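Local structure of DNA polymerase III, beta subunit (Eubacterium rectale, 3T0P) at residues E137-T142 / Q201-I206; R262-C267 / K323-A328. The protein probably forms, as a head-to-tail homodimeric ring around DNA, the sliding clamp that tethers DNA polymerase and makes its synthesis processive. All blocks are in the same frame, centred on the assembly; numbering follows the deposited sequence.

Contact 1. Residues E137-T142 / Q201-I206; sequences EVIRQT and QEISKI. With EDO (1,2-ethanediol), chain C.
Ile-139 reaches Ser-204 and Ile-203 with two different branches. Its CG2 methyl stands 3.3 Å from Ser-204 OG, a short approach of a methyl to a hydroxyl oxygen, and its CD1 lies 3.6 Å from Ile-203 CG2, where the two isoleucine side chains cross at about a right angle. The first torsion of Ile-139 (chi1 -67°) sets CG2 opposite the backbone N and sends CG1, and with it CD1, back along the N side, which lets one residue touch both neighbours. The helices come closest at Ile-139 and Ser-204, with CA atoms 7.3 Å apart, and only 124 Å² is buried between the segments. Ser-204 OG also makes a weak hydrogen bond to Leu-200 O one turn earlier in its own helix. Ile-203 is backed by Phe-226 of strand 223-228, while Val-138 rests on Val-169 and Ile-182 of the sheet beside helix 132-140.

Next to Ile-139, the end of Arg-140 leads away from helix 197-206 and grips Glu-137 side-on: NE is 2.9 Å from Glu-137 OE2, approaching from above the carboxylate plane, while NH2 is 3.0 Å from Glu-137 OE1, met on the syn side by a nearly straight bond (165°). A bend at chi3 (62°) turns the guanidinium back along the helix to this partner. Arg-140 NH1 donates to O2 of a 1,2-ethanediol at 3.1 Å, probably a crystallisation additive. A leucine in place of Arg-140 would probably leave the Glu-137 carboxylate without its charged mate and free to turn. Chemically, then, the helices are joined by methyl groups and one hydroxyl, whereas the ion pairs, Arg-140 with Glu-137 and a weak one between Lys-205 and Glu-202, each stay within their own helix, so charge plays no part in joining the two.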
loop_
_atom_site.group_PDB
_atom_site.type_symbol
_atom_site.label_atom_id
_atom_site.label_comp_id
_atom_site.label_asym_id
_atom_site.label_seq_id
_atom_site.Cartn_x
_atom_site.Cartn_y
_atom_site.Cartn_z
ATOM N N GLU B 137 2.218 -12.752 18.312
ATOM C CA GLU B 137 0.766 -12.882 18.458
ATOM C C GLU B 137 0.233 -12.162 19.677
ATOM O O GLU B 137 -0.815 -11.541 19.571
ATOM C CB GLU B 137 0.334 -14.350 18.512
ATOM C CG GLU B 137 0.189 -14.988 17.137
ATOM C CD GLU B 137 -1.037 -14.572 16.338
ATOM O OE1 GLU B 137 -2.145 -15.083 16.633
ATOM O OE2 GLU B 137 -0.884 -13.750 15.403
ATOM N N VAL B 138 0.914 -12.238 20.828
ATOM C CA VAL B 138 0.414 -11.570 22.022
ATOM C C VAL B 138 0.466 -10.034 21.839
ATOM O O VAL B 138 -0.415 -9.355 22.356
ATOM C CB VAL B 138 1.065 -12.056 23.348
ATOM C CG1 VAL B 138 2.451 -11.456 23.599
ATOM C CG2 VAL B 138 0.149 -11.777 24.514
ATOM N N ILE B 139 1.434 -9.499 21.070
ATOM C CA ILE B 139 1.503 -8.058 20.813
ATOM C C ILE B 139 0.323 -7.699 19.878
ATOM O O ILE B 139 -0.376 -6.714 20.115
ATOM C CB ILE B 139 2.879 -7.640 20.199
ATOM C CG1 ILE B 139 4.049 -7.834 21.194
ATOM C CG2 ILE B 139 2.844 -6.204 19.651
ATOM C CD1 ILE B 139 5.519 -7.815 20.473
ATOM N N ARG B 140 0.104 -8.499 18.826
ATOM C CA ARG B 140 -0.983 -8.222 17.877
ATOM C C ARG B 140 -2.348 -8.194 18.618
ATOM O O ARG B 140 -3.171 -7.322 18.364
ATOM C CB ARG B 140 -1.000 -9.263 16.754
ATOM C CG ARG B 140 -1.955 -8.937 15.601
ATOM C CD ARG B 140 -1.935 -10.013 14.518
ATOM N NE ARG B 140 -2.373 -11.317 15.016
ATOM C CZ ARG B 140 -3.642 -11.725 15.045
ATOM N NH1 ARG B 140 -4.614 -10.938 14.584
ATOM N NH2 ARG B 140 -3.946 -12.926 15.514
ATOM N N GLN B 141 -2.511 -9.092 19.578
ATOM C CA GLN B 141 -3.716 -9.302 20.372
ATOM C C GLN B 141 -3.959 -8.248 21.447
ATOM O O GLN B 141 -5.036 -8.278 22.064
ATOM C CB GLN B 141 -3.655 -10.679 21.035
ATOM C CG GLN B 141 -3.868 -11.817 20.048
ATOM C CD GLN B 141 -3.458 -13.148 20.612
ATOM O OE1 GLN B 141 -2.787 -13.257 21.652
ATOM N NE2 GLN B 141 -3.852 -14.201 19.935
ATOM N N THR B 142 -3.004 -7.306 21.660
ATOM C CA THR B 142 -3.145 -6.301 22.719
ATOM C C THR B 142 -2.705 -4.883 22.346
ATOM O O THR B 142 -3.172 -3.935 22.978
ATOM C CB THR B 142 -2.320 -6.714 23.983
ATOM O OG1 THR B 142 -0.947 -6.861 23.621
ATOM C CG2 THR B 142 -2.805 -7.985 24.626
ATOM N N GLN B 201 5.704 -2.330 19.003
ATOM C CA GLN B 201 5.340 -2.113 17.592
ATOM C C GLN B 201 6.542 -2.359 16.675
ATOM O O GLN B 201 6.403 -3.050 15.669
ATOM C CB GLN B 201 4.818 -0.691 17.368
ATOM C CG GLN B 201 3.410 -0.456 17.862
ATOM C CD GLN B 201 3.058 1.018 17.944
ATOM O OE1 GLN B 201 3.924 1.908 18.031
ATOM N NE2 GLN B 201 1.763 1.312 17.979
ATOM N N GLU B 202 7.728 -1.848 17.047
ATOM C CA GLU B 202 8.940 -2.014 16.230
ATOM C C GLU B 202 9.434 -3.464 16.230
ATOM O O GLU B 202 9.894 -3.951 15.195
ATOM C CB GLU B 202 10.053 -1.063 16.701
ATOM C CG GLU B 202 9.707 0.417 16.531
ATOM C CD GLU B 202 9.127 0.821 15.184
ATOM O OE1 GLU B 202 9.699 0.421 14.146
ATOM O OE2 GLU B 202 8.082 1.510 15.167
ATOM N N ILE B 203 9.303 -4.162 17.364
ATOM C CA ILE B 203 9.746 -5.553 17.424
ATOM C C ILE B 203 8.803 -6.467 16.576
ATOM O O ILE B 203 9.286 -7.436 15.980
ATOM C CB ILE B 203 9.987 -6.031 18.880
ATOM C CG1 ILE B 203 10.957 -7.199 18.894
ATOM C CG2 ILE B 203 8.733 -6.333 19.640
ATOM C CD1 ILE B 203 11.815 -7.243 20.095
ATOM N N SER B 204 7.491 -6.112 16.473
ATOM C CA SER B 204 6.532 -6.797 15.616
ATOM C C SER B 204 7.010 -6.818 14.149
ATOM O O SER B 204 6.829 -7.816 13.462
ATOM C CB SER B 204 5.169 -6.115 15.677
ATOM O OG SER B 204 4.434 -6.621 16.772
ATOM N N LYS B 205 7.631 -5.727 13.701
ATOM C CA LYS B 205 8.119 -5.561 12.325
ATOM C C LYS B 205 9.410 -6.359 12.032
ATOM O O LYS B 205 9.725 -6.549 10.868
ATOM C CB LYS B 205 8.394 -4.072 12.052
ATOM C CG LYS B 205 7.161 -3.178 12.074
ATOM C CD LYS B 205 7.599 -1.742 11.862
ATOM C CE LYS B 205 6.496 -0.750 12.047
ATOM N NZ LYS B 205 7.030 0.639 12.007
ATOM N N ILE B 206 10.196 -6.777 13.054
ATOM C CA ILE B 206 11.451 -7.471 12.751
ATOM C C ILE B 206 11.450 -8.943 13.167
ATOM O O ILE B 206 12.386 -9.667 12.817
ATOM C CB ILE B 206 12.679 -6.743 13.322
ATOM C CG1 ILE B 206 12.620 -6.534 14.861
ATOM C CG2 ILE B 206 12.905 -5.443 12.565
ATOM C CD1 ILE B 206 13.949 -6.054 15.476
HETATM C C1 EDO C . -5.377 -5.946 12.389
HETATM O O1 EDO C . -6.065 -6.580 11.301
HETATM C C2 EDO C . -5.334 -6.861 13.615
HETATM O O2 EDO C . -4.759 -8.135 13.284
#

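Contact 2. Residues R262-C267 / K323-A328; sequences RELLDC and KFFIDA
The Phe-325 ring meets Leu-264 obliquely, its CE1 standing 4.3 Å from Leu-264 CD2. Phe-320 packs against Phe-325 edge-to-face, and Ile-268, one turn beyond Leu-264, also touches it.

Beside this pair, Leu-265 sends CD1 over the backbone of the facing helix, 4.1 Å from Ile-326 CA and 4.2 Å from Ile-326 CG2. With CG anti to the backbone N (chi1 176°), the leucine's end comes nearer to the other helix than its CB direction alone would bring it. The same two residues have the nearest CA atoms, 6.0 Å apart, evidence of close backbones, and Ile-326 continues onto Ile-268 and Thr-272. All four touching residues are buried and apolar. The charges stay out of the interface: Lys-323 NZ lies 2.9 Å from Asp-327 OD2, on its syn lone pair, and the same oxygen forms a salt bridge with Arg-176 of strand 176-184.

Leu-264 also packs on Met-292, Leu-294 and Ile-307, and Phe-325 on Ile-361, so the same side chains that join the helices also pack on strands 291-297, 302-308 and 357-361. Two adjacent helices packed against antiparallel sheets in this way are characteristic of a domain of the DNA clamp fold, here the C-terminal one of the beta sliding clamp.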
loop_
_atom_site.group_PDB
_atom_site.type_symbol
_atom_site.label_atom_id
_atom_site.label_comp_id
_atom_site.label_asym_id
_atom_site.label_seq_id
_atom_site.Cartn_x
_atom_site.Cartn_y
_atom_site.Cartn_z
ATOM N N ARG B 262 -17.329 -14.117 13.763
ATOM C CA ARG B 262 -17.280 -13.565 12.397
ATOM C C ARG B 262 -18.550 -12.775 12.057
ATOM O O ARG B 262 -18.432 -11.694 11.480
ATOM C CB ARG B 262 -17.039 -14.690 11.353
ATOM C CG ARG B 262 -16.976 -14.296 9.845
ATOM C CD ARG B 262 -15.926 -13.249 9.482
ATOM N NE ARG B 262 -14.609 -13.530 10.064
ATOM C CZ ARG B 262 -13.562 -12.715 9.985
ATOM N NH1 ARG B 262 -13.653 -11.565 9.323
ATOM N NH2 ARG B 262 -12.417 -13.040 10.568
ATOM N N GLU B 263 -19.751 -13.277 12.420
ATOM C CA GLU B 263 -20.995 -12.549 12.133
ATOM C C GLU B 263 -21.036 -11.206 12.873
ATOM O O GLU B 263 -21.471 -10.215 12.284
ATOM C CB GLU B 263 -22.243 -13.355 12.494
ATOM C CG GLU B 263 -22.568 -14.506 11.558
ATOM C CD GLU B 263 -23.725 -15.388 12.011
ATOM O OE1 GLU B 263 -24.627 -14.880 12.718
ATOM O OE2 GLU B 263 -23.726 -16.592 11.664
ATOM N N LEU B 264 -20.595 -11.174 14.153
ATOM C CA LEU B 264 -20.583 -9.944 14.936
ATOM C C LEU B 264 -19.580 -8.946 14.314
ATOM O O LEU B 264 -19.935 -7.793 14.032
ATOM C CB LEU B 264 -20.267 -10.215 16.431
ATOM C CG LEU B 264 -20.320 -8.965 17.337
ATOM C CD1 LEU B 264 -21.687 -8.257 17.251
ATOM C CD2 LEU B 264 -19.985 -9.319 18.788
ATOM N N LEU B 265 -18.363 -9.407 14.050
ATOM C CA LEU B 265 -17.321 -8.597 13.404
ATOM C C LEU B 265 -17.807 -8.034 12.055
ATOM O O LEU B 265 -17.709 -6.809 11.836
ATOM C CB LEU B 265 -16.018 -9.424 13.208
ATOM C CG LEU B 265 -14.859 -8.728 12.456
ATOM C CD1 LEU B 265 -14.529 -7.332 13.078
ATOM C CD2 LEU B 265 -13.632 -9.611 12.426
ATOM N N ASP B 266 -18.365 -8.890 11.181
ATOM C CA ASP B 266 -18.839 -8.391 9.855
ATOM C C ASP B 266 -19.954 -7.344 9.973
ATOM O O ASP B 266 -19.978 -6.380 9.209
ATOM C CB ASP B 266 -19.304 -9.538 8.967
ATOM C CG ASP B 266 -18.152 -10.385 8.438
ATOM O OD1 ASP B 266 -16.960 -10.002 8.671
ATOM O OD2 ASP B 266 -18.429 -11.452 7.827
ATOM N N CYS B 267 -20.842 -7.508 10.955
ATOM C CA CYS B 267 -21.928 -6.582 11.132
ATOM C C CYS B 267 -21.447 -5.214 11.641
ATOM O O CYS B 267 -21.914 -4.193 11.159
ATOM C CB CYS B 267 -22.969 -7.166 12.073
ATOM S SG CYS B 267 -24.147 -5.933 12.658
ATOM N N LYS B 323 -15.383 0.892 16.821
ATOM C CA LYS B 323 -13.930 0.686 16.695
ATOM C C LYS B 323 -13.364 -0.298 17.760
ATOM O O LYS B 323 -12.586 -1.195 17.419
ATOM C CB LYS B 323 -13.202 2.030 16.802
ATOM C CG LYS B 323 -11.680 1.954 16.667
ATOM C CD LYS B 323 -10.999 3.232 17.174
ATOM C CE LYS B 323 -9.528 3.248 16.838
ATOM N NZ LYS B 323 -8.768 2.166 17.526
ATOM N N PHE B 324 -13.790 -0.141 19.017
ATOM C CA PHE B 324 -13.348 -0.956 20.150
ATOM C C PHE B 324 -13.714 -2.450 19.975
ATOM O O PHE B 324 -12.923 -3.329 20.302
ATOM C CB PHE B 324 -13.926 -0.400 21.455
ATOM C CG PHE B 324 -13.529 1.035 21.783
ATOM C CD1 PHE B 324 -12.418 1.628 21.184
ATOM C CD2 PHE B 324 -14.266 1.788 22.694
ATOM C CE1 PHE B 324 -12.051 2.947 21.492
ATOM C CE2 PHE B 324 -13.901 3.108 22.995
ATOM C CZ PHE B 324 -12.785 3.669 22.404
ATOM N N PHE B 325 -14.885 -2.725 19.420
ATOM C CA PHE B 325 -15.312 -4.089 19.180
ATOM C C PHE B 325 -14.568 -4.681 17.990
ATOM O O PHE B 325 -14.148 -5.836 18.056
ATOM C CB PHE B 325 -16.826 -4.122 18.952
ATOM C CG PHE B 325 -17.568 -4.611 20.167
ATOM C CD1 PHE B 325 -17.751 -5.973 20.391
ATOM C CD2 PHE B 325 -18.026 -3.717 21.127
ATOM C CE1 PHE B 325 -18.391 -6.425 21.545
ATOM C CE2 PHE B 325 -18.655 -4.175 22.287
ATOM C CZ PHE B 325 -18.856 -5.519 22.474
ATOM N N ILE B 326 -14.430 -3.913 16.905
ATOM C CA ILE B 326 -13.733 -4.326 15.693
ATOM C C ILE B 326 -12.269 -4.667 16.060
ATOM O O ILE B 326 -11.813 -5.773 15.763
ATOM C CB ILE B 326 -13.825 -3.251 14.592
ATOM C CG1 ILE B 326 -15.230 -3.207 13.982
ATOM C CG2 ILE B 326 -12.785 -3.502 13.493
ATOM C CD1 ILE B 326 -15.589 -1.906 13.267
ATOM N N ASP B 327 -11.583 -3.780 16.786
ATOM C CA ASP B 327 -10.182 -4.032 17.199
ATOM C C ASP B 327 -10.040 -5.348 17.943
ATOM O O ASP B 327 -9.163 -6.122 17.596
ATOM C CB ASP B 327 -9.645 -2.916 18.109
ATOM C CG ASP B 327 -9.405 -1.576 17.476
ATOM O OD1 ASP B 327 -9.527 -1.474 16.222
ATOM O OD2 ASP B 327 -9.118 -0.605 18.233
ATOM N N ALA B 328 -10.944 -5.629 18.928
ATOM C CA ALA B 328 -10.853 -6.858 19.708
ATOM C C ALA B 328 -11.278 -8.077 18.904
ATOM O O ALA B 328 -10.607 -9.096 18.980
ATOM C CB ALA B 328 -11.689 -6.751 20.987
#

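In the fold
Contacts 1 and 2 are equivalent in kind: each pairs the two helices of one clamp domain, the central domain for 137-142 with 201-206 and the C-terminal domain for 262-267 with 323-328. Both are buried, contact 2 in all four touching residues, contact 1 with Ser-204 still partly exposed. The centre of contact 1 is about 3 Å from the centre of the chain, that of contact 2 about 20 Å; the two centres are 20 Å apart and the nearest atoms about 6 Å, without touching. Contact 2 is wholly apolar, with an aromatic ring and closer backbones; contact 1 includes a serine hydroxyl and leaves wider backbone spacing. The nine-stranded sheet spans both domains, and Tyr-359 on it meets Gln-141 of one contact and Ala-328 of the other.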